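Local structure of vacuolar aminopeptidase 1 (Saccharomyces cerevisiae, 5JGF) at residues D[275-280]-D[288-293]; D[367-372]-D[454-459]; D[387-392]-D[398-403]; D[430-435]-D[442-447]. The protein removes amino acids, preferably neutral or hydrophobic ones, from the N-termini of peptides in the yeast vacuole, as a zinc-dependent homododecameric M18 aminopeptidase. One frame throughout, in Å; residues are numbered along the deposited sequence.

How the contacts relate
All four contacts reach the same mixed beta sheet of the catalytic domain. Contacts 2 and 3 lie closest, with centres about 7 Å apart, because strands 369-372 and 400-403 are neighbours; the pair Leu371 N and Gln401 O, 2.7 Å apart, probably forms a hydrogen bond between them. Contact 4 joins contact 2 through the adjoining strand 426-434, centres about 12 Å apart. Contact 1 sits farther off, about 16 Å from contact 2, and meets it where Tyr277 packs on Asn457. Toward the metals, contact 4 comes nearest, its Gln434 side chain about 7 Å from a bound zinc ion; that of Phe456 in contact 2 is about 12 Å away.

Contact 1 of 4, residues D[275-280]-D[288-293]; sequences ICYAKD and LFSTVT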
loop_
_atom_site.group_PDB
_atom_site.type_symbol
_atom_site.label_atom_id
_atom_site.label_comp_id
_atom_site.label_asym_id
_atom_site.label_seq_id
_atom_site.Cartn_x
_atom_site.Cartn_y
_atom_site.Cartn_z
ATOM N N ILE D 275 4.211 11.226 60.355
ATOM C CA ILE D 275 4.914 10.848 61.575
ATOM C C ILE D 275 5.575 12.056 62.235
ATOM O O ILE D 275 5.483 12.227 63.452
ATOM C CB ILE D 275 5.969 9.740 61.286
ATOM C CG1 ILE D 275 5.366 8.364 61.587
ATOM C CG2 ILE D 275 7.217 9.944 62.137
ATOM C CD1 ILE D 275 4.078 8.080 60.863
ATOM N N CYS D 276 6.236 12.890 61.438
ATOM C CA CYS D 276 6.886 14.086 61.965
ATOM C C CYS D 276 5.839 14.997 62.584
ATOM O O CYS D 276 6.057 15.591 63.638
ATOM C CB CYS D 276 7.613 14.844 60.852
ATOM S SG CYS D 276 9.086 14.017 60.228
ATOM N N TYR D 277 4.699 15.105 61.910
ATOM C CA TYR D 277 3.600 15.936 62.376
ATOM C C TYR D 277 2.988 15.372 63.655
ATOM O O TYR D 277 2.715 16.111 64.605
ATOM C CB TYR D 277 2.539 16.039 61.274
ATOM C CG TYR D 277 1.185 16.529 61.737
ATOM C CD1 TYR D 277 0.129 15.638 61.922
ATOM C CD2 TYR D 277 0.956 17.884 61.985
ATOM C CE1 TYR D 277 -1.124 16.081 62.341
ATOM C CE2 TYR D 277 -0.290 18.336 62.404
ATOM C CZ TYR D 277 -1.324 17.431 62.581
ATOM O OH TYR D 277 -2.558 17.875 63.000
ATOM N N ALA D 278 2.789 14.059 63.674
ATOM C CA ALA D 278 2.201 13.374 64.820
ATOM C C ALA D 278 3.012 13.549 66.103
ATOM O O ALA D 278 2.454 13.531 67.202
ATOM C CB ALA D 278 2.047 11.889 64.508
ATOM N N LYS D 279 4.322 13.712 65.956
ATOM C CA LYS D 279 5.213 13.873 67.100
ATOM C C LYS D 279 4.819 15.040 67.998
ATOM O O LYS D 279 5.002 14.980 69.214
ATOM C CB LYS D 279 6.655 14.054 66.620
ATOM N N ASP D 280 4.278 16.100 67.404
ATOM C CA ASP D 280 3.888 17.266 68.185
ATOM C C ASP D 280 2.391 17.397 68.381
ATOM O O ASP D 280 1.916 18.423 68.865
ATOM C CB ASP D 280 4.412 18.543 67.532
ATOM C CG ASP D 280 5.917 18.594 67.500
ATOM O OD1 ASP D 280 6.541 18.141 68.483
ATOM O OD2 ASP D 280 6.477 19.092 66.502
ATOM N N LEU D 288 -8.567 18.043 65.227
ATOM C CA LEU D 288 -8.424 17.600 63.842
ATOM C C LEU D 288 -8.504 16.087 63.654
ATOM O O LEU D 288 -8.348 15.315 64.601
ATOM C CB LEU D 288 -7.089 18.095 63.276
ATOM C CG LEU D 288 -6.844 19.606 63.270
ATOM C CD1 LEU D 288 -5.401 19.882 62.874
ATOM C CD2 LEU D 288 -7.804 20.286 62.312
ATOM N N PHE D 289 -8.754 15.687 62.410
ATOM C CA PHE D 289 -8.823 14.284 62.009
ATOM C C PHE D 289 -7.922 14.275 60.772
ATOM O O PHE D 289 -8.268 14.864 59.746
ATOM C CB PHE D 289 -10.264 13.902 61.639
ATOM C CG PHE D 289 -10.497 12.413 61.471
ATOM C CD1 PHE D 289 -11.788 11.895 61.537
ATOM C CD2 PHE D 289 -9.440 11.537 61.226
ATOM C CE1 PHE D 289 -12.028 10.531 61.364
ATOM C CE2 PHE D 289 -9.669 10.168 61.051
ATOM C CZ PHE D 289 -10.964 9.664 61.120
ATOM N N SER D 290 -6.763 13.635 60.889
ATOM C CA SER D 290 -5.788 13.579 59.798
ATOM C C SER D 290 -5.488 12.144 59.399
ATOM O O SER D 290 -5.521 11.241 60.232
ATOM C CB SER D 290 -4.481 14.253 60.233
ATOM O OG SER D 290 -4.706 15.574 60.691
ATOM N N THR D 291 -5.185 11.928 58.123
ATOM C CA THR D 291 -4.878 10.581 57.675
ATOM C C THR D 291 -4.074 10.506 56.391
ATOM O O THR D 291 -4.157 11.381 55.533
ATOM C CB THR D 291 -6.163 9.744 57.441
ATOM O OG1 THR D 291 -5.809 8.474 56.874
ATOM C CG2 THR D 291 -7.104 10.451 56.476
ATOM N N VAL D 292 -3.274 9.453 56.298
ATOM C CA VAL D 292 -2.522 9.153 55.095
ATOM C C VAL D 292 -3.012 7.743 54.805
ATOM O O VAL D 292 -2.860 6.843 55.633
ATOM C CB VAL D 292 -1.001 9.106 55.308
ATOM C CG1 VAL D 292 -0.335 8.485 54.071
ATOM C CG2 VAL D 292 -0.459 10.506 55.526
ATOM N N THR D 293 -3.645 7.557 53.656
ATOM C CA THR D 293 -4.135 6.246 53.286
ATOM C C THR D 293 -3.379 5.817 52.035
ATOM O O THR D 293 -3.294 6.569 51.063
ATOM C CB THR D 293 -5.654 6.275 53.052
ATOM O OG1 THR D 293 -6.307 6.633 54.282
ATOM C CG2 THR D 293 -6.160 4.908 52.610
HETATM O O HOH W 1 -4.232 15.529 63.351
#
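With CG set anti to the backbone N (chi1 163°), Tyr277 swings its ring off helix 261-278 toward segment 288-293, where it meets Leu288, just before the strand, and Ser290 on it. Ser290 answers with OG anti to its own carbonyl carbon (chi1 -55°), which brings the serine hydroxyl near the phenol, where one water to the side of the pair can reach both. The two hydroxyls, Tyr277 OH and Ser290 OG, stand 3.9 Å apart. Water 1 joins them, with a hydrogen bond of 2.9 Å to Tyr277 OH. Its bond to Ser290 OG measures 2.7 Å. This water sits in the plane of the tyrosine ring, at its edge, whereas Ser290 OG approaches the ring obliquely.

The remaining touch is a methyl against the phenol oxygen: Leu288 CD1 lies 3.5 Å from Tyr277 OH, the two side chains crossing at about a right angle. Neighbouring parts of the fold complete the setting. Helix 448-468 packs on the same tyrosine through Phe460, whose ring meets that of Tyr277 with the planes at about 30°, and through Asn457 and Lys461. Strand 289-295 is an inner strand of the mixed sheet, bonded to strands 69-76 and 86-91 on its flanks.

This is helix-on-sheet packing between consecutive elements of the alpha/beta core, remote from the zinc site. No direct hydrogen bond crosses between the segments, so the polar link runs through the bridging water: a buried tyrosine hydroxyl and a buried serine hydroxyl share one solvent molecule as their common partner.

Contact 2 of 4, residues D[367-372]-D[454-459]; sequences VGITLS and KFFNGF
Ile369 and Phe455 bring the two backbones nearest, with their CA atoms 7.0 Å apart, where strand 369-372 meets helix 448-468. This is helix-on-sheet packing in the alpha/beta core of an M18 peptidase: the strand is an inner one of the mixed sheet, between strands 426-434 and 400-403, and the helix lies against one side of it. Within the helix the usual i to i+4 bonds persist, as from Phe459 N to Phe455 O.

Three side chains carry the contact, all of them buried. Ile369 points its CB toward the helix, and Phe455 points back. With CG anti to the backbone N (chi1 175°), the ring of Phe455 reaches out and offers one face to the isoleucine. The CG2 methyl sits 3.9 Å from the ring centroid and only 3° off the normal, a nearly ideal CH-pi arrangement. CG1 is placed near the rim of the same ring, 3.9 Å from Phe455 CD2, so that a methyl and a methylene of the isoleucine both rest on the phenylalanine.

Phe456 completes the grip from the next position on the helix. Its CE2 lies in the plane of the Phe455 ring, at the edge. Phe455 takes CB, CG1 and the CG2 methyl of Ile369, and Phe456 takes the CD1 end of the CG1 branch. Leu430 of the adjoining strand also packs on both rings, and Ala269, Ala270 and Ala273 of helix 261-278 touch Phe456. The side chain of Phe456 is about 9 Å from that of Asp344, a zinc ligand. Phe456 CZ takes the end of the isoleucine, 3.9 Å from Ile369 CD1.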
loop_
_atom_site.group_PDB
_atom_site.type_symbol
_atom_site.label_atom_id
_atom_site.label_comp_id
_atom_site.label_asym_id
_atom_site.label_seq_id
_atom_site.Cartn_x
_atom_site.Cartn_y
_atom_site.Cartn_z
ATOM N N VAL D 367 12.771 21.699 43.317
ATOM C CA VAL D 367 12.087 22.963 43.552
ATOM C C VAL D 367 10.949 22.792 44.551
ATOM O O VAL D 367 10.880 23.503 45.552
ATOM C CB VAL D 367 11.529 23.541 42.237
ATOM C CG1 VAL D 367 10.623 24.732 42.525
ATOM C CG2 VAL D 367 12.686 23.963 41.337
ATOM N N GLY D 368 10.059 21.843 44.280
ATOM C CA GLY D 368 8.943 21.619 45.180
ATOM C C GLY D 368 7.862 20.738 44.588
ATOM O O GLY D 368 8.011 20.203 43.489
ATOM N N ILE D 369 6.766 20.599 45.325
ATOM C CA ILE D 369 5.640 19.776 44.904
ATOM C C ILE D 369 5.087 20.268 43.568
ATOM O O ILE D 369 5.175 21.453 43.246
ATOM C CB ILE D 369 4.518 19.803 45.980
ATOM C CG1 ILE D 369 3.653 18.545 45.877
ATOM C CG2 ILE D 369 3.669 21.068 45.829
ATOM C CD1 ILE D 369 4.351 17.281 46.364
ATOM N N THR D 370 4.515 19.353 42.792
ATOM C CA THR D 370 3.948 19.707 41.500
ATOM C C THR D 370 2.451 19.451 41.474
ATOM O O THR D 370 1.988 18.356 41.777
ATOM C CB THR D 370 4.614 18.909 40.356
ATOM O OG1 THR D 370 6.002 19.252 40.296
ATOM C CG2 THR D 370 3.958 19.242 39.010
ATOM N N LEU D 371 1.700 20.486 41.122
ATOM C CA LEU D 371 0.256 20.393 41.043
ATOM C C LEU D 371 -0.091 19.762 39.692
ATOM O O LEU D 371 0.454 20.163 38.659
ATOM C CB LEU D 371 -0.336 21.799 41.151
ATOM C CG LEU D 371 -1.655 22.022 41.888
ATOM C CD1 LEU D 371 -1.668 21.285 43.224
ATOM C CD2 LEU D 371 -1.823 23.520 42.100
ATOM N N SER D 372 -0.970 18.764 39.705
ATOM C CA SER D 372 -1.385 18.087 38.476
ATOM C C SER D 372 -2.717 18.676 38.042
ATOM O O SER D 372 -3.721 18.574 38.757
ATOM C CB SER D 372 -1.527 16.581 38.705
ATOM O OG SER D 372 -0.278 15.993 39.028
ATOM N N LYS D 454 8.488 18.146 53.490
ATOM C CA LYS D 454 8.280 19.494 53.999
ATOM C C LYS D 454 6.905 20.023 53.608
ATOM O O LYS D 454 6.187 20.584 54.436
ATOM C CB LYS D 454 9.377 20.427 53.474
ATOM C CG LYS D 454 9.302 21.849 54.013
ATOM C CD LYS D 454 10.547 22.643 53.624
ATOM C CE LYS D 454 10.202 23.892 52.827
ATOM N NZ LYS D 454 9.336 24.839 53.585
ATOM N N PHE D 455 6.527 19.835 52.350
ATOM C CA PHE D 455 5.228 20.308 51.904
ATOM C C PHE D 455 4.077 19.591 52.607
ATOM O O PHE D 455 3.149 20.233 53.098
ATOM C CB PHE D 455 5.073 20.128 50.395
ATOM C CG PHE D 455 3.707 20.477 49.900
ATOM C CD1 PHE D 455 3.312 21.805 49.797
ATOM C CD2 PHE D 455 2.791 19.478 49.597
ATOM C CE1 PHE D 455 2.021 22.133 49.403
ATOM C CE2 PHE D 455 1.498 19.795 49.203
ATOM C CZ PHE D 455 1.110 21.125 49.106
ATOM N N PHE D 456 4.132 18.262 52.649
ATOM C CA PHE D 456 3.077 17.472 53.281
ATOM C C PHE D 456 2.964 17.757 54.774
ATOM O O PHE D 456 1.870 17.707 55.341
ATOM C CB PHE D 456 3.331 15.978 53.056
ATOM C CG PHE D 456 3.170 15.542 51.623
ATOM C CD1 PHE D 456 4.038 14.611 51.065
ATOM C CD2 PHE D 456 2.144 16.058 50.838
ATOM C CE1 PHE D 456 3.891 14.200 49.741
ATOM C CE2 PHE D 456 1.986 15.653 49.511
ATOM C CZ PHE D 456 2.862 14.725 48.964
ATOM N N ASN D 457 4.096 18.049 55.406
ATOM C CA ASN D 457 4.112 18.359 56.833
ATOM C C ASN D 457 3.354 19.672 57.000
ATOM O O ASN D 457 2.514 19.813 57.894
ATOM C CB ASN D 457 5.552 18.517 57.330
ATOM C CG ASN D 457 5.639 18.670 58.842
ATOM O OD1 ASN D 457 6.484 19.399 59.353
ATOM N ND2 ASN D 457 4.773 17.969 59.562
ATOM N N GLY D 458 3.647 20.624 56.117
ATOM C CA GLY D 458 2.979 21.913 56.156
ATOM C C GLY D 458 1.485 21.770 55.932
ATOM O O GLY D 458 0.686 22.533 56.484
ATOM N N PHE D 459 1.100 20.793 55.114
ATOM C CA PHE D 459 -0.311 20.547 54.837
ATOM C C PHE D 459 -1.055 20.140 56.109
ATOM O O PHE D 459 -2.096 20.709 56.436
ATOM C CB PHE D 459 -0.472 19.436 53.794
ATOM C CG PHE D 459 -1.878 18.909 53.685
ATOM C CD1 PHE D 459 -2.877 19.666 53.080
ATOM C CD2 PHE D 459 -2.210 17.663 54.209
ATOM C CE1 PHE D 459 -4.187 19.186 52.996
ATOM C CE2 PHE D 459 -3.515 17.175 54.133
ATOM C CZ PHE D 459 -4.505 17.937 53.524
#

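Contact 3 of 4, residues D[387-392]-D[398-403]; sequences ALVEEL and DKVQYF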
loop_
_atom_site.group_PDB
_atom_site.type_symbol
_atom_site.label_atom_id
_atom_site.label_comp_id
_atom_site.label_asym_id
_atom_site.label_seq_id
_atom_site.Cartn_x
_atom_site.Cartn_y
_atom_site.Cartn_z
ATOM N N ALA D 387 -5.895 27.225 44.451
ATOM C CA ALA D 387 -5.685 28.402 45.287
ATOM C C ALA D 387 -5.277 27.998 46.702
ATOM O O ALA D 387 -4.380 28.602 47.295
ATOM C CB ALA D 387 -6.959 29.245 45.328
ATOM N N LEU D 388 -5.931 26.972 47.238
ATOM C CA LEU D 388 -5.631 26.501 48.585
ATOM C C LEU D 388 -4.194 26.020 48.712
ATOM O O LEU D 388 -3.507 26.352 49.676
ATOM C CB LEU D 388 -6.594 25.382 48.989
ATOM C CG LEU D 388 -6.348 24.798 50.386
ATOM C CD1 LEU D 388 -7.665 24.425 51.024
ATOM C CD2 LEU D 388 -5.426 23.592 50.291
ATOM N N VAL D 389 -3.736 25.237 47.739
ATOM C CA VAL D 389 -2.371 24.732 47.767
ATOM C C VAL D 389 -1.359 25.864 47.601
ATOM O O VAL D 389 -0.308 25.869 48.244
ATOM C CB VAL D 389 -2.143 23.665 46.664
ATOM C CG1 VAL D 389 -0.653 23.373 46.505
ATOM C CG2 VAL D 389 -2.884 22.389 47.032
ATOM N N GLU D 390 -1.670 26.834 46.749
ATOM C CA GLU D 390 -0.747 27.939 46.545
ATOM C C GLU D 390 -0.688 28.832 47.785
ATOM O O GLU D 390 0.373 29.344 48.136
ATOM C CB GLU D 390 -1.140 28.723 45.283
ATOM C CG GLU D 390 -1.148 27.814 44.046
ATOM C CD GLU D 390 -1.338 28.540 42.722
ATOM O OE1 GLU D 390 -2.224 29.413 42.624
ATOM O OE2 GLU D 390 -0.605 28.212 41.763
ATOM N N GLU D 391 -1.819 29.003 48.463
ATOM C CA GLU D 391 -1.853 29.819 49.679
ATOM C C GLU D 391 -1.091 29.066 50.769
ATOM O O GLU D 391 -0.284 29.641 51.502
ATOM C CB GLU D 391 -3.303 30.059 50.116
ATOM C CG GLU D 391 -3.463 30.744 51.472
ATOM C CD GLU D 391 -2.825 32.120 51.521
ATOM O OE1 GLU D 391 -3.059 32.918 50.586
ATOM O OE2 GLU D 391 -2.100 32.408 52.499
ATOM N N LEU D 392 -1.353 27.766 50.852
ATOM C CA LEU D 392 -0.702 26.892 51.818
ATOM C C LEU D 392 0.818 26.949 51.638
ATOM O O LEU D 392 1.572 27.026 52.611
ATOM C CB LEU D 392 -1.199 25.461 51.608
ATOM C CG LEU D 392 -0.797 24.368 52.591
ATOM C CD1 LEU D 392 -1.331 24.698 53.979
ATOM C CD2 LEU D 392 -1.358 23.039 52.107
ATOM N N ASP D 398 6.915 27.064 50.815
ATOM C CA ASP D 398 7.112 26.002 49.835
ATOM C C ASP D 398 6.877 26.567 48.448
ATOM O O ASP D 398 6.177 27.566 48.282
ATOM C CB ASP D 398 6.124 24.852 50.048
ATOM C CG ASP D 398 6.355 24.112 51.341
ATOM O OD1 ASP D 398 7.497 23.668 51.576
ATOM O OD2 ASP D 398 5.385 23.968 52.114
ATOM N N LYS D 399 7.464 25.917 47.450
ATOM C CA LYS D 399 7.289 26.334 46.070
ATOM C C LYS D 399 6.355 25.320 45.407
ATOM O O LYS D 399 6.399 24.129 45.723
ATOM C CB LYS D 399 8.644 26.370 45.357
ATOM C CG LYS D 399 9.618 27.418 45.909
ATOM C CD LYS D 399 9.110 28.835 45.650
ATOM C CE LYS D 399 10.223 29.889 45.735
ATOM N NZ LYS D 399 10.501 30.372 47.118
ATOM N N VAL D 400 5.507 25.796 44.502
ATOM C CA VAL D 400 4.554 24.936 43.806
ATOM C C VAL D 400 4.785 24.990 42.297
ATOM O O VAL D 400 4.906 26.071 41.722
ATOM C CB VAL D 400 3.099 25.375 44.101
ATOM C CG1 VAL D 400 2.112 24.530 43.303
ATOM C CG2 VAL D 400 2.817 25.245 45.583
ATOM N N GLN D 401 4.855 23.824 41.664
ATOM C CA GLN D 401 5.058 23.759 40.220
ATOM C C GLN D 401 3.788 23.244 39.564
ATOM O O GLN D 401 2.871 22.793 40.247
ATOM C CB GLN D 401 6.222 22.827 39.885
ATOM C CG GLN D 401 7.480 23.098 40.686
ATOM C CD GLN D 401 8.675 22.365 40.123
ATOM O OE1 GLN D 401 9.268 22.794 39.133
ATOM N NE2 GLN D 401 9.027 21.244 40.742
ATOM N N TYR D 402 3.742 23.306 38.238
ATOM C CA TYR D 402 2.571 22.860 37.491
ATOM C C TYR D 402 2.878 21.789 36.458
ATOM O O TYR D 402 3.957 21.774 35.865
ATOM C CB TYR D 402 1.962 24.008 36.685
ATOM C CG TYR D 402 1.209 25.088 37.419
ATOM C CD1 TYR D 402 0.904 24.984 38.775
ATOM C CD2 TYR D 402 0.762 26.210 36.726
ATOM C CE1 TYR D 402 0.163 25.983 39.421
ATOM C CE2 TYR D 402 0.029 27.202 37.350
ATOM C CZ TYR D 402 -0.269 27.087 38.694
ATOM O OH TYR D 402 -1.010 28.082 39.288
ATOM N N PHE D 403 1.914 20.898 36.248
ATOM C CA PHE D 403 2.010 19.915 35.183
ATOM C C PHE D 403 0.632 19.713 34.572
ATOM O O PHE D 403 -0.342 19.424 35.275
ATOM C CB PHE D 403 2.543 18.548 35.616
ATOM C CG PHE D 403 2.558 17.550 34.479
ATOM C CD1 PHE D 403 1.456 16.734 34.231
ATOM C CD2 PHE D 403 3.613 17.536 33.569
ATOM C CE1 PHE D 403 1.399 15.927 33.089
ATOM C CE2 PHE D 403 3.567 16.734 32.424
ATOM C CZ PHE D 403 2.457 15.930 32.183
HETATM O O HOH W 2 2.254 28.218 41.711
#
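Glu390 and Tyr402 join helix 383-396 to strand 400-403 in the beta-alpha-beta unit formed with strand 369-372. From CB of Glu390 the chain leaves with CG anti to the carbonyl carbon (chi1 -58°) and runs extended from there, carrying the carboxylate across to the tyrosine at the sheet's outer strand, as counted within this chain. CB and CG serve as the arm; contact begins at CD, 3.5 Å from Tyr402 OH. Of the two oxygens, OE1 turns to a neighbouring subunit, where Gln235 NE2 is its hydrogen-bond partner, while OE2 takes the phenol.

The tyrosine hydroxyl donates to Glu390 OE2 at 2.5 Å, a short bond. It arrives on the syn side and 24° out of the carboxylate plane, while OE2 stands at the edge of the ring. Carboxylate and ring are nearly coplanar, 16° apart, although the two side chains cross at about a right angle. Water 2 also donates to OE2, from 2.9 Å, and makes a long, weak bond to Val400 O. The carboxylate is therefore shared among the strand, a solvent molecule and another chain. Cutting Glu390 back to an alanine is likely to leave Tyr402 OH and Gln235 of the neighbouring subunit without their carboxylate partner, the phenol then being freer to turn.

Beside this polar link, a valine from each side, Val389 of the helix and Val400 of the strand, makes the apolar touch. Val389 also packs on Leu371 of strand 369-372, so that it spans two adjacent strands. The touch on segment 398-403 is made by Val389 CG1, 4.0 Å from Val400 CG2.

Contact 4 of 4, residues D[430-435]-D[442-447]; sequences LGIAQL and AATGSK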
loop_
_atom_site.group_PDB
_atom_site.type_symbol
_atom_site.label_atom_id
_atom_site.label_comp_id
_atom_site.label_asym_id
_atom_site.label_seq_id
_atom_site.Cartn_x
_atom_site.Cartn_y
_atom_site.Cartn_z
ATOM N N LEU D 430 -1.692 16.119 43.032
ATOM C CA LEU D 430 -0.362 16.708 42.996
ATOM C C LEU D 430 0.628 15.617 43.357
ATOM O O LEU D 430 0.239 14.485 43.632
ATOM C CB LEU D 430 -0.261 17.866 43.997
ATOM C CG LEU D 430 -0.782 17.651 45.427
ATOM C CD1 LEU D 430 0.047 16.607 46.153
ATOM C CD2 LEU D 430 -0.732 18.986 46.181
ATOM N N GLY D 431 1.909 15.949 43.356
ATOM C CA GLY D 431 2.890 14.944 43.700
ATOM C C GLY D 431 4.297 15.405 43.430
ATOM O O GLY D 431 4.519 16.532 42.991
ATOM N N ILE D 432 5.250 14.532 43.724
ATOM C CA ILE D 432 6.652 14.821 43.494
ATOM C C ILE D 432 6.902 14.345 42.069
ATOM O O ILE D 432 6.600 13.201 41.734
ATOM C CB ILE D 432 7.540 14.032 44.482
ATOM C CG1 ILE D 432 7.187 14.437 45.920
ATOM C CG2 ILE D 432 9.015 14.296 44.191
ATOM C CD1 ILE D 432 7.879 13.606 46.996
ATOM N N ALA D 433 7.427 15.231 41.228
ATOM C CA ALA D 433 7.686 14.894 39.837
ATOM C C ALA D 433 8.914 14.011 39.674
ATOM O O ALA D 433 9.863 14.096 40.451
ATOM C CB ALA D 433 7.849 16.171 39.014
ATOM N N GLN D 434 8.887 13.159 38.656
ATOM C CA GLN D 434 10.006 12.272 38.381
ATOM C C GLN D 434 10.187 12.082 36.883
ATOM O O GLN D 434 9.286 12.357 36.089
ATOM C CB GLN D 434 9.785 10.897 39.020
ATOM C CG GLN D 434 8.562 10.161 38.486
ATOM C CD GLN D 434 8.611 8.674 38.767
ATOM O OE1 GLN D 434 9.321 7.920 38.089
ATOM N NE2 GLN D 434 7.868 8.240 39.774
ATOM N N LEU D 435 11.368 11.612 36.508
ATOM C CA LEU D 435 11.676 11.326 35.115
ATOM C C LEU D 435 11.435 9.839 34.925
ATOM O O LEU D 435 11.440 9.078 35.893
ATOM C CB LEU D 435 13.150 11.607 34.816
ATOM C CG LEU D 435 13.623 13.046 34.623
ATOM C CD1 LEU D 435 15.147 13.074 34.597
ATOM C CD2 LEU D 435 13.049 13.600 33.327
ATOM N N ALA D 442 13.828 4.657 37.682
ATOM C CA ALA D 442 13.505 6.052 37.417
ATOM C C ALA D 442 14.431 7.056 38.090
ATOM O O ALA D 442 15.459 6.688 38.664
ATOM C CB ALA D 442 12.051 6.320 37.826
ATOM N N ALA D 443 14.063 8.332 38.013
ATOM C CA ALA D 443 14.879 9.383 38.608
ATOM C C ALA D 443 14.081 10.605 39.033
ATOM O O ALA D 443 13.069 10.946 38.427
ATOM C CB ALA D 443 15.968 9.808 37.626
ATOM N N THR D 444 14.554 11.264 40.084
ATOM C CA THR D 444 13.926 12.481 40.575
ATOM C C THR D 444 15.055 13.331 41.157
ATOM O O THR D 444 16.222 12.946 41.072
ATOM C CB THR D 444 12.847 12.173 41.652
ATOM O OG1 THR D 444 12.166 13.383 42.009
ATOM C CG2 THR D 444 13.474 11.551 42.892
ATOM N N GLY D 445 14.726 14.492 41.713
ATOM C CA GLY D 445 15.764 15.328 42.286
ATOM C C GLY D 445 16.205 14.765 43.624
ATOM O O GLY D 445 15.397 14.199 44.356
ATOM N N SER D 446 17.486 14.915 43.954
ATOM C CA SER D 446 17.987 14.413 45.234
ATOM C C SER D 446 17.383 15.172 46.427
ATOM O O SER D 446 17.369 14.658 47.545
ATOM C CB SER D 446 19.513 14.498 45.274
ATOM O OG SER D 446 19.962 15.821 45.035
ATOM N N LYS D 447 16.888 16.384 46.191
ATOM C CA LYS D 447 16.258 17.189 47.245
ATOM C C LYS D 447 14.737 17.011 47.302
ATOM O O LYS D 447 14.086 17.435 48.259
ATOM C CB LYS D 447 16.532 18.688 47.026
ATOM C CG LYS D 447 17.887 19.218 47.462
ATOM C CD LYS D 447 17.845 20.749 47.598
ATOM C CE LYS D 447 16.766 21.181 48.599
ATOM N NZ LYS D 447 16.858 22.636 48.917
#
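Leu435 and Ala443 face each other as an antiparallel hydrogen-bonded pair, the single beta bridge between the two segments. One of its bonds is strong: Leu435 N donates to Ala443 O at 2.6 Å, with an N-H...O angle of 170°. The return bond, from Ala443 N to Leu435 O, is weak at 3.5 Å.

A side chain adds a third link. Thr444 carries OG1 anti to its backbone N (chi1 -174°), which takes the hydroxyl across to segment 430-435, where it donates to Ala433 O at 2.9 Å, almost straight along the carbonyl bond. Thr444 OG1 also lies 3.9 Å from Ile432 CG2, the methyl of a side chain that crosses the threonine at a slant. Without the hydroxyl, as with a valine at Thr444, the buried Ala433 O would probably lose this donor and the tie between the segments would be weaker. Alongside, Gln434 CB approaches Ala443 O to 3.3 Å, and the Ala442 methyl packs against Leu435 O.

In the next shell, Gln434 is bonded through its backbone to Asn346 and Leu348, and its side chain lies against Leu261 and Asp262, the latter a ligand of both zinc ions. Leu435 also packs on Tyr111, and Ala443 on Arg162, of a neighbouring subunit. The touching parts run 129° apart, far from a regular antiparallel ladder. What results is the junction where the mixed sheet of the catalytic domain, through strand 426-434, meets the small three-stranded antiparallel sheet ending in 442-445, beside the two-zinc active site of an M18 aminopeptidase.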